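Local coordinates for protein propionate kinase (Francisella tularensis subsp. tularensis, PDB 3KHY) that probably transfers phosphate reversibly between ATP and acetate or another short-chain carboxylate such as propionate, as a magnesium-dependent kinase of the acetokinase family, at residues M1-C9 with E373-I384; M308-F319 with I334-F343. All coordinates share one frame; numbering follows the deposited sequence.

Contact 1. Residues M1-C9 with E373-I384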
loop_
_atom_site.group_PDB
_atom_site.type_symbol
_atom_site.label_atom_id
_atom_site.label_comp_id
_atom_site.label_asym_id
_atom_site.label_seq_id
_atom_site.Cartn_x
_atom_site.Cartn_y
_atom_site.Cartn_z
HETATM N N MSE A 1 -0.740 46.268 -0.749
HETATM C CA MSE A 1 0.203 46.656 0.298
HETATM C C MSE A 1 -0.019 45.911 1.613
HETATM O O MSE A 1 0.845 45.913 2.494
HETATM C CB MSE A 1 0.149 48.166 0.538
HETATM C CG MSE A 1 1.121 48.955 -0.326
HETATM SE SE MSE A 1 2.990 48.716 0.207
HETATM C CE MSE A 1 3.116 50.136 1.541
ATOM N N SER A 2 -1.180 45.274 1.739
ATOM C CA SER A 2 -1.516 44.534 2.951
ATOM C C SER A 2 -0.693 43.251 3.075
ATOM O O SER A 2 -0.177 42.728 2.083
ATOM C CB SER A 2 -3.009 44.209 2.984
ATOM O OG SER A 2 -3.357 43.335 1.929
ATOM N N GLU A 3 -0.579 42.753 4.301
ATOM C CA GLU A 3 0.236 41.584 4.583
ATOM C C GLU A 3 -0.507 40.558 5.435
ATOM O O GLU A 3 -1.372 40.905 6.237
ATOM C CB GLU A 3 1.541 42.009 5.264
ATOM C CG GLU A 3 2.408 42.922 4.388
ATOM C CD GLU A 3 3.587 43.527 5.137
ATOM O OE1 GLU A 3 3.898 43.055 6.251
ATOM O OE2 GLU A 3 4.203 44.478 4.609
ATOM N N ILE A 4 -0.160 39.290 5.248
ATOM C CA ILE A 4 -0.741 38.195 6.016
ATOM C C ILE A 4 0.371 37.533 6.822
ATOM O O ILE A 4 1.468 37.276 6.298
ATOM C CB ILE A 4 -1.338 37.129 5.089
ATOM C CG1 ILE A 4 -2.400 37.736 4.170
ATOM C CG2 ILE A 4 -1.914 35.980 5.905
ATOM C CD1 ILE A 4 -3.779 37.765 4.774
ATOM N N LEU A 5 0.100 37.271 8.093
ATOM C CA LEU A 5 1.048 36.566 8.937
ATOM C C LEU A 5 0.703 35.092 8.857
ATOM O O LEU A 5 -0.410 34.706 9.185
ATOM C CB LEU A 5 0.942 37.042 10.390
ATOM C CG LEU A 5 1.872 36.320 11.361
ATOM C CD1 LEU A 5 3.322 36.510 10.933
ATOM C CD2 LEU A 5 1.657 36.808 12.782
ATOM N N VAL A 6 1.651 34.272 8.418
ATOM C CA VAL A 6 1.403 32.843 8.228
ATOM C C VAL A 6 2.127 32.031 9.291
ATOM O O VAL A 6 3.333 32.198 9.493
ATOM C CB VAL A 6 1.847 32.382 6.824
ATOM C CG1 VAL A 6 1.638 30.876 6.656
ATOM C CG2 VAL A 6 1.078 33.136 5.764
ATOM N N LEU A 7 1.393 31.170 9.993
ATOM C CA LEU A 7 1.974 30.448 11.121
ATOM C C LEU A 7 1.828 28.949 11.016
ATOM O O LEU A 7 0.812 28.435 10.550
ATOM C CB LEU A 7 1.318 30.881 12.438
ATOM C CG LEU A 7 1.367 32.359 12.798
ATOM C CD1 LEU A 7 0.551 32.577 14.068
ATOM C CD2 LEU A 7 2.826 32.832 12.977
ATOM N N ASN A 8 2.844 28.243 11.486
ATOM C CA ASN A 8 2.692 26.834 11.803
ATOM C C ASN A 8 3.124 26.679 13.258
ATOM O O ASN A 8 4.320 26.689 13.567
ATOM C CB ASN A 8 3.533 25.962 10.870
ATOM C CG ASN A 8 3.346 24.469 11.130
ATOM O OD1 ASN A 8 2.468 24.065 11.896
ATOM N ND2 ASN A 8 4.172 23.646 10.490
ATOM N N CYS A 9 2.148 26.584 14.158
ATOM C CA CYS A 9 2.444 26.505 15.585
ATOM C C CYS A 9 2.541 25.057 16.034
ATOM O O CYS A 9 1.537 24.352 16.081
ATOM C CB CYS A 9 1.364 27.211 16.412
ATOM S SG CYS A 9 1.184 28.975 16.093
ATOM N N GLU A 373 3.490 28.483 2.161
ATOM C CA GLU A 373 3.222 29.673 2.965
ATOM C C GLU A 373 2.450 30.692 2.133
ATOM O O GLU A 373 1.509 31.306 2.619
ATOM C CB GLU A 373 4.528 30.288 3.503
ATOM C CG GLU A 373 5.405 29.331 4.311
ATOM C CD GLU A 373 6.154 28.313 3.429
ATOM O OE1 GLU A 373 6.247 28.510 2.196
ATOM O OE2 GLU A 373 6.651 27.306 3.978
ATOM N N LEU A 374 2.841 30.860 0.875
ATOM C CA LEU A 374 2.089 31.728 -0.036
ATOM C C LEU A 374 0.662 31.224 -0.240
ATOM O O LEU A 374 -0.285 32.007 -0.285
ATOM C CB LEU A 374 2.806 31.860 -1.387
ATOM C CG LEU A 374 2.120 32.697 -2.472
ATOM C CD1 LEU A 374 1.828 34.107 -1.974
ATOM C CD2 LEU A 374 2.983 32.750 -3.736
HETATM N N MSE A 375 0.507 29.907 -0.366
HETATM C CA MSE A 375 -0.811 29.332 -0.570
HETATM C C MSE A 375 -1.702 29.616 0.637
HETATM O O MSE A 375 -2.874 29.940 0.490
HETATM C CB MSE A 375 -0.704 27.822 -0.792
HETATM C CG MSE A 375 -2.027 27.157 -1.124
HETATM SE SE MSE A 375 -2.741 27.715 -2.871
HETATM C CE MSE A 375 -4.499 26.929 -2.727
ATOM N N ILE A 376 -1.143 29.465 1.831
ATOM C CA ILE A 376 -1.894 29.753 3.042
ATOM C C ILE A 376 -2.287 31.234 3.068
ATOM O O ILE A 376 -3.404 31.575 3.451
ATOM C CB ILE A 376 -1.090 29.384 4.292
ATOM C CG1 ILE A 376 -1.058 27.861 4.469
ATOM C CG2 ILE A 376 -1.681 30.037 5.529
ATOM C CD1 ILE A 376 -0.088 27.415 5.568
ATOM N N ALA A 377 -1.376 32.110 2.643
ATOM C CA ALA A 377 -1.668 33.547 2.594
ATOM C C ALA A 377 -2.775 33.851 1.590
ATOM O O ALA A 377 -3.639 34.689 1.846
ATOM C CB ALA A 377 -0.418 34.347 2.261
ATOM N N GLN A 378 -2.756 33.160 0.451
ATOM C CA GLN A 378 -3.793 33.348 -0.565
ATOM C C GLN A 378 -5.152 32.828 -0.110
ATOM O O GLN A 378 -6.185 33.456 -0.366
ATOM C CB GLN A 378 -3.391 32.685 -1.881
ATOM C CG GLN A 378 -2.210 33.344 -2.574
ATOM C CD GLN A 378 -1.708 32.531 -3.747
ATOM O OE1 GLN A 378 -2.028 31.348 -3.878
ATOM N NE2 GLN A 378 -0.908 33.154 -4.601
ATOM N N GLU A 379 -5.157 31.667 0.543
ATOM C CA GLU A 379 -6.389 31.104 1.091
ATOM C C GLU A 379 -6.992 32.031 2.134
ATOM O O GLU A 379 -8.213 32.180 2.237
ATOM C CB GLU A 379 -6.098 29.748 1.734
ATOM C CG GLU A 379 -5.823 28.662 0.729
ATOM C CD GLU A 379 -7.094 28.224 0.056
ATOM O OE1 GLU A 379 -7.984 27.721 0.774
ATOM O OE2 GLU A 379 -7.212 28.402 -1.173
ATOM N N THR A 380 -6.120 32.642 2.924
ATOM C CA THR A 380 -6.549 33.534 3.999
ATOM C C THR A 380 -7.134 34.827 3.426
ATOM O O THR A 380 -8.239 35.227 3.782
ATOM C CB THR A 380 -5.376 33.843 4.950
ATOM O OG1 THR A 380 -4.936 32.624 5.568
ATOM C CG2 THR A 380 -5.796 34.847 6.034
ATOM N N GLN A 381 -6.394 35.456 2.522
ATOM C CA GLN A 381 -6.853 36.656 1.827
ATOM C C GLN A 381 -8.241 36.448 1.206
ATOM O O GLN A 381 -9.099 37.332 1.250
ATOM C CB GLN A 381 -5.849 37.032 0.736
ATOM C CG GLN A 381 -6.296 38.169 -0.174
ATOM C CD GLN A 381 -6.287 39.508 0.523
ATOM O OE1 GLN A 381 -5.597 39.694 1.527
ATOM N NE2 GLN A 381 -7.050 40.458 -0.007
ATOM N N ASN A 382 -8.454 35.270 0.632
ATOM C CA ASN A 382 -9.707 34.955 -0.034
ATOM C C ASN A 382 -10.918 35.043 0.893
ATOM O O ASN A 382 -12.033 35.285 0.436
ATOM C CB ASN A 382 -9.636 33.564 -0.666
ATOM C CG ASN A 382 -10.878 33.226 -1.468
ATOM O OD1 ASN A 382 -11.526 32.206 -1.231
ATOM N ND2 ASN A 382 -11.220 34.087 -2.419
ATOM N N LEU A 383 -10.692 34.865 2.190
ATOM C CA LEU A 383 -11.787 34.831 3.157
ATOM C C LEU A 383 -12.006 36.122 3.949
ATOM O O LEU A 383 -12.908 36.178 4.782
ATOM C CB LEU A 383 -11.588 33.687 4.149
ATOM C CG LEU A 383 -11.673 32.262 3.616
ATOM C CD1 LEU A 383 -11.240 31.286 4.696
ATOM C CD2 LEU A 383 -13.085 31.972 3.148
ATOM N N ILE A 384 -11.191 37.145 3.714
ATOM C CA ILE A 384 -11.297 38.375 4.502
ATOM C C ILE A 384 -11.711 39.582 3.663
ATOM O O ILE A 384 -12.348 39.437 2.621
ATOM C CB ILE A 384 -9.980 38.707 5.230
ATOM C CG1 ILE A 384 -8.917 39.156 4.230
ATOM C CG2 ILE A 384 -9.496 37.516 6.053
ATOM C CD1 ILE A 384 -7.639 39.597 4.880
#
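Val6 and Ile4 point from strand 3-9 onto helix 372-382. Val6 uses both branches. With CG1 anti to the backbone N (chi1 178°), Val6 CG1 packs on Ile376, 3.6 Å from Ile376 CG2. Val6 CG2 rests by Glu373 O, 3.7 Å away, with Ala377 CB next at 4.0 Å. Ala377 is small, so Ile4 also comes close, with its CB 4.1 Å from Ala377 CB. Further along, Ile4 CD1 sits 3.8 Å from Thr380 CG2, and the side chains run alongside one another in opposing senses. Ile384 CD1 adds a looser contact to the same Ile4 methyl.

Thr380 is positioned by its hydroxyl. OG1 donates to Ile376 O at 2.8 Å, while Thr380 N reaches the same oxygen from the opposite face of its plane. This leaves the threonine methyl for Ile4. The axes of the segments 3-9 and 373-382 approach to 8.4 Å, at 123° between their directions.

Around this core, backbone bonds join Ile4 to Ile19 and Leu5 to Ala81. Glu373 OE2 forms a salt bridge with Lys15, predicted to bind ATP. Asn8, predicted to bind magnesium, lies on strand 3-9.

The last helix packs on the first strand of the N-terminal sheet of an actin-like ATPase fold. Gln381 OE1 is buried here with no partner in the model. The direct strand-helix interface is otherwise apolar, held by shape and packing.

Contact 2. Residues M308-F319 with I334-F343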
loop_
_atom_site.group_PDB
_atom_site.type_symbol
_atom_site.label_atom_id
_atom_site.label_comp_id
_atom_site.label_asym_id
_atom_site.label_seq_id
_atom_site.Cartn_x
_atom_site.Cartn_y
_atom_site.Cartn_z
HETATM N N MSE A 308 -1.627 6.446 -13.599
HETATM C CA MSE A 308 -1.934 6.607 -15.019
HETATM C C MSE A 308 -3.387 6.210 -15.339
HETATM O O MSE A 308 -3.964 6.705 -16.305
HETATM C CB MSE A 308 -0.960 5.801 -15.886
HETATM C CG MSE A 308 0.491 6.236 -15.743
HETATM SE SE MSE A 308 0.743 8.133 -16.240
HETATM C CE MSE A 308 0.711 7.908 -18.193
ATOM N N ILE A 309 -3.992 5.343 -14.526
ATOM C CA ILE A 309 -5.387 4.948 -14.776
ATOM C C ILE A 309 -6.362 6.116 -14.827
ATOM O O ILE A 309 -7.412 6.010 -15.470
ATOM C CB ILE A 309 -5.950 3.965 -13.727
ATOM C CG1 ILE A 309 -5.956 4.612 -12.336
ATOM C CG2 ILE A 309 -5.206 2.652 -13.739
ATOM C CD1 ILE A 309 -6.781 3.821 -11.318
ATOM N N TYR A 310 -6.042 7.213 -14.141
ATOM C CA TYR A 310 -6.992 8.333 -14.037
ATOM C C TYR A 310 -7.012 9.280 -15.232
ATOM O O TYR A 310 -7.816 10.216 -15.266
ATOM C CB TYR A 310 -6.741 9.166 -12.778
ATOM C CG TYR A 310 -6.827 8.363 -11.504
ATOM C CD1 TYR A 310 -8.037 7.800 -11.094
ATOM C CD2 TYR A 310 -5.694 8.161 -10.707
ATOM C CE1 TYR A 310 -8.120 7.053 -9.930
ATOM C CE2 TYR A 310 -5.768 7.411 -9.543
ATOM C CZ TYR A 310 -6.987 6.859 -9.159
ATOM O OH TYR A 310 -7.075 6.116 -8.000
ATOM N N PHE A 311 -6.145 9.052 -16.213
ATOM C CA PHE A 311 -5.947 10.065 -17.241
ATOM C C PHE A 311 -6.172 9.570 -18.658
ATOM O O PHE A 311 -5.490 8.656 -19.118
ATOM C CB PHE A 311 -4.530 10.656 -17.131
ATOM C CG PHE A 311 -4.244 11.286 -15.796
ATOM C CD1 PHE A 311 -4.623 12.601 -15.539
ATOM C CD2 PHE A 311 -3.599 10.571 -14.800
ATOM C CE1 PHE A 311 -4.376 13.194 -14.307
ATOM C CE2 PHE A 311 -3.335 11.163 -13.561
ATOM C CZ PHE A 311 -3.725 12.478 -13.322
ATOM N N ASN A 312 -7.120 10.191 -19.353
ATOM C CA ASN A 312 -7.223 10.000 -20.788
ATOM C C ASN A 312 -5.982 10.613 -21.422
ATOM O O ASN A 312 -5.349 10.023 -22.295
ATOM C CB ASN A 312 -8.476 10.674 -21.340
ATOM C CG ASN A 312 -8.597 10.516 -22.840
ATOM O OD1 ASN A 312 -8.708 9.401 -23.351
ATOM N ND2 ASN A 312 -8.569 11.633 -23.556
ATOM N N LYS A 313 -5.639 11.804 -20.952
ATOM C CA LYS A 313 -4.447 12.511 -21.406
ATOM C C LYS A 313 -3.748 13.139 -20.210
ATOM O O LYS A 313 -4.269 14.072 -19.592
ATOM C CB LYS A 313 -4.826 13.595 -22.418
ATOM C CG LYS A 313 -3.652 14.446 -22.913
ATOM C CD LYS A 313 -4.132 15.458 -23.952
ATOM C CE LYS A 313 -3.060 16.488 -24.287
ATOM N NZ LYS A 313 -3.621 17.649 -25.058
ATOM N N LEU A 314 -2.570 12.629 -19.872
ATOM C CA LEU A 314 -1.787 13.221 -18.788
ATOM C C LEU A 314 -1.121 14.503 -19.262
ATOM O O LEU A 314 -0.380 14.473 -20.241
ATOM C CB LEU A 314 -0.713 12.238 -18.306
ATOM C CG LEU A 314 0.230 12.787 -17.233
ATOM C CD1 LEU A 314 -0.531 12.966 -15.926
ATOM C CD2 LEU A 314 1.459 11.878 -17.030
ATOM N N ASP A 315 -1.363 15.627 -18.575
ATOM C CA ASP A 315 -0.728 16.891 -18.966
ATOM C C ASP A 315 0.750 16.892 -18.603
ATOM O O ASP A 315 1.598 17.270 -19.416
ATOM C CB ASP A 315 -1.395 18.096 -18.295
ATOM C CG ASP A 315 -2.792 18.371 -18.826
ATOM O OD1 ASP A 315 -3.088 17.992 -19.984
ATOM O OD2 ASP A 315 -3.586 18.973 -18.072
ATOM N N ALA A 316 1.050 16.492 -17.369
ATOM C CA ALA A 316 2.437 16.424 -16.902
ATOM C C ALA A 316 2.583 15.594 -15.642
ATOM O O ALA A 316 1.638 15.464 -14.852
ATOM C CB ALA A 316 2.973 17.819 -16.640
ATOM N N LEU A 317 3.774 15.041 -15.462
ATOM C CA LEU A 317 4.226 14.579 -14.154
ATOM C C LEU A 317 5.007 15.756 -13.576
ATOM O O LEU A 317 5.867 16.311 -14.267
ATOM C CB LEU A 317 5.142 13.372 -14.310
ATOM C CG LEU A 317 5.920 12.940 -13.060
ATOM C CD1 LEU A 317 4.959 12.570 -11.917
ATOM C CD2 LEU A 317 6.833 11.768 -13.401
ATOM N N VAL A 318 4.701 16.159 -12.338
ATOM C CA VAL A 318 5.346 17.349 -11.744
ATOM C C VAL A 318 6.120 17.003 -10.473
ATOM O O VAL A 318 5.546 16.420 -9.551
ATOM C CB VAL A 318 4.310 18.431 -11.390
ATOM C CG1 VAL A 318 5.013 19.690 -10.884
ATOM C CG2 VAL A 318 3.426 18.749 -12.604
ATOM N N PHE A 319 7.419 17.342 -10.435
ATOM C CA PHE A 319 8.236 17.170 -9.236
ATOM C C PHE A 319 8.243 18.472 -8.445
ATOM O O PHE A 319 8.357 19.557 -9.020
ATOM C CB PHE A 319 9.699 16.845 -9.597
ATOM C CG PHE A 319 9.903 15.478 -10.195
ATOM C CD1 PHE A 319 9.927 14.351 -9.382
ATOM C CD2 PHE A 319 10.119 15.325 -11.566
ATOM C CE1 PHE A 319 10.136 13.091 -9.917
ATOM C CE2 PHE A 319 10.329 14.058 -12.114
ATOM C CZ PHE A 319 10.341 12.937 -11.284
ATOM N N ILE A 334 14.169 8.275 -11.104
ATOM C CA ILE A 334 12.738 7.988 -11.179
ATOM C C ILE A 334 12.240 7.880 -12.629
ATOM O O ILE A 334 11.508 6.961 -12.976
ATOM C CB ILE A 334 11.937 9.038 -10.399
ATOM C CG1 ILE A 334 12.231 8.880 -8.898
ATOM C CG2 ILE A 334 10.445 8.888 -10.665
ATOM C CD1 ILE A 334 11.738 10.047 -8.052
ATOM N N ILE A 335 12.635 8.818 -13.481
ATOM C CA ILE A 335 12.176 8.799 -14.872
ATOM C C ILE A 335 12.755 7.593 -15.616
ATOM O O ILE A 335 12.097 6.969 -16.460
ATOM C CB ILE A 335 12.527 10.127 -15.573
ATOM C CG1 ILE A 335 11.769 11.278 -14.901
ATOM C CG2 ILE A 335 12.232 10.061 -17.074
ATOM C CD1 ILE A 335 10.258 11.087 -14.855
ATOM N N SER A 336 13.997 7.256 -15.293
ATOM C CA SER A 336 14.614 6.045 -15.819
ATOM C C SER A 336 13.708 4.832 -15.595
ATOM O O SER A 336 13.520 3.997 -16.487
ATOM C CB SER A 336 15.965 5.812 -15.137
ATOM O OG SER A 336 16.614 4.696 -15.701
ATOM N N LYS A 337 13.132 4.740 -14.403
ATOM C CA LYS A 337 12.297 3.587 -14.075
ATOM C C LYS A 337 10.929 3.636 -14.757
ATOM O O LYS A 337 10.191 2.659 -14.747
ATOM C CB LYS A 337 12.172 3.445 -12.551
ATOM C CG LYS A 337 13.491 2.966 -11.925
ATOM C CD LYS A 337 13.473 2.955 -10.408
ATOM C CE LYS A 337 14.665 2.153 -9.860
ATOM N NZ LYS A 337 15.996 2.602 -10.399
ATOM N N LEU A 338 10.597 4.787 -15.337
ATOM C CA LEU A 338 9.319 4.981 -16.014
ATOM C C LEU A 338 9.467 4.891 -17.543
ATOM O O LEU A 338 8.563 5.255 -18.283
ATOM C CB LEU A 338 8.709 6.329 -15.630
ATOM C CG LEU A 338 8.145 6.367 -14.201
ATOM C CD1 LEU A 338 7.963 7.810 -13.714
ATOM C CD2 LEU A 338 6.841 5.583 -14.081
ATOM N N ALA A 339 10.598 4.372 -17.998
ATOM C CA ALA A 339 10.871 4.273 -19.432
ATOM C C ALA A 339 9.758 3.549 -20.205
ATOM O O ALA A 339 9.371 3.985 -21.284
ATOM C CB ALA A 339 12.224 3.599 -19.674
ATOM N N ASN A 340 9.236 2.454 -19.658
ATOM C CA ASN A 340 8.235 1.673 -20.393
ATOM C C ASN A 340 6.882 2.367 -20.495
ATOM O O ASN A 340 5.991 1.909 -21.219
ATOM C CB ASN A 340 8.067 0.272 -19.796
ATOM C CG ASN A 340 9.320 -0.569 -19.931
ATOM O OD1 ASN A 340 10.000 -0.524 -20.959
ATOM N ND2 ASN A 340 9.624 -1.355 -18.897
ATOM N N LEU A 341 6.726 3.476 -19.773
ATOM C CA LEU A 341 5.475 4.222 -19.801
ATOM C C LEU A 341 5.562 5.513 -20.618
ATOM O O LEU A 341 4.690 6.373 -20.507
ATOM C CB LEU A 341 5.022 4.568 -18.380
ATOM C CG LEU A 341 4.219 3.530 -17.593
ATOM C CD1 LEU A 341 4.998 2.250 -17.450
ATOM C CD2 LEU A 341 3.844 4.083 -16.225
ATOM N N GLY A 342 6.606 5.660 -21.423
ATOM C CA GLY A 342 6.703 6.820 -22.294
ATOM C C GLY A 342 7.188 8.100 -21.623
ATOM O O GLY A 342 6.804 9.191 -22.039
ATOM N N PHE A 343 8.017 7.967 -20.585
ATOM C CA PHE A 343 8.698 9.104 -19.963
ATOM C C PHE A 343 10.176 9.065 -20.316
ATOM O O PHE A 343 10.818 8.015 -20.225
ATOM C CB PHE A 343 8.566 9.070 -18.426
ATOM C CG PHE A 343 7.152 9.251 -17.923
ATOM C CD1 PHE A 343 6.313 8.159 -17.768
ATOM C CD2 PHE A 343 6.674 10.512 -17.598
ATOM C CE1 PHE A 343 5.007 8.315 -17.301
ATOM C CE2 PHE A 343 5.369 10.682 -17.142
ATOM C CZ PHE A 343 4.538 9.581 -16.987
#
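Leu338 N donates to Ile335 O at 2.9 Å, a short bond near the C-terminal part of helix 328-337. Both side chains then meet Leu317 of strand 316-320. Leu317 CD2 lies 3.8 Å from Ile335 CD1, where the two side chains lie side by side. The same Leu317 methyl meets Leu338 CD1 tip to tip at 4.1 Å. A chi1 of 168° turns CG of Leu317 away from the backbone N and carries CD2 to both residues.

Phe319 lies further along the strand. Its CE1 is 3.9 Å from Ile334 CD1, and Ile335 CD1 sits at the ring edge, near the ring plane. The one methyl, Ile335 CD1, thus touches both Leu317 and Phe319.

The helix lies in the connection between strand 316-320 and its parallel neighbour 365-367, so this is packing within a beta-alpha-beta crossover. Phe319 is also close to Gly324, part of the predicted ATP site that follows the strand. Helix 287-307 adds Val304 beside Leu317 and Val300 beside Ile334.

After the helix, the chain brings in Phe343. Its CE2 lies 3.9 Å from Leu317 CB. Leu314 CD2 is at the ring edge, 3.8 Å from Phe343 CZ, and the two side chains cross at about a right angle. Met308 is modelled as selenomethionine; its SE is also at this edge, 5.4 Å from the Phe343 ring centroid and 86° off the ring normal. This is a Met-aromatic contact. The Met308 side chain is bent at chi2 and chi3, and its CG lies 4.0 Å from Leu341 CD2. At the dimer interface, Ile309 O accepts a hydrogen bond from Asn340 ND2 of the second subunit.

How the contacts relate
The centres of contact 1 and contact 2 are about 33 Å apart, and their nearest atoms about 14 Å apart. They share no strand or helix. Contact 1 pairs the first strand, in the mixed sheet that also holds 14-20 and 79-86, with the last helix. Contact 2 lies against the other mixed sheet, on strand 316-320. Along the chain it is nested inside the loop that contact 1 closes. Two separate sheets, one at each contact, fit the two-domain build of the actin-like ATPase clan. The final helix, coming after strand 365-367 of the second sheet, returns to the first. Contact 2 also adjoins the dimer interface, whereas contact 1 touches no other subunit.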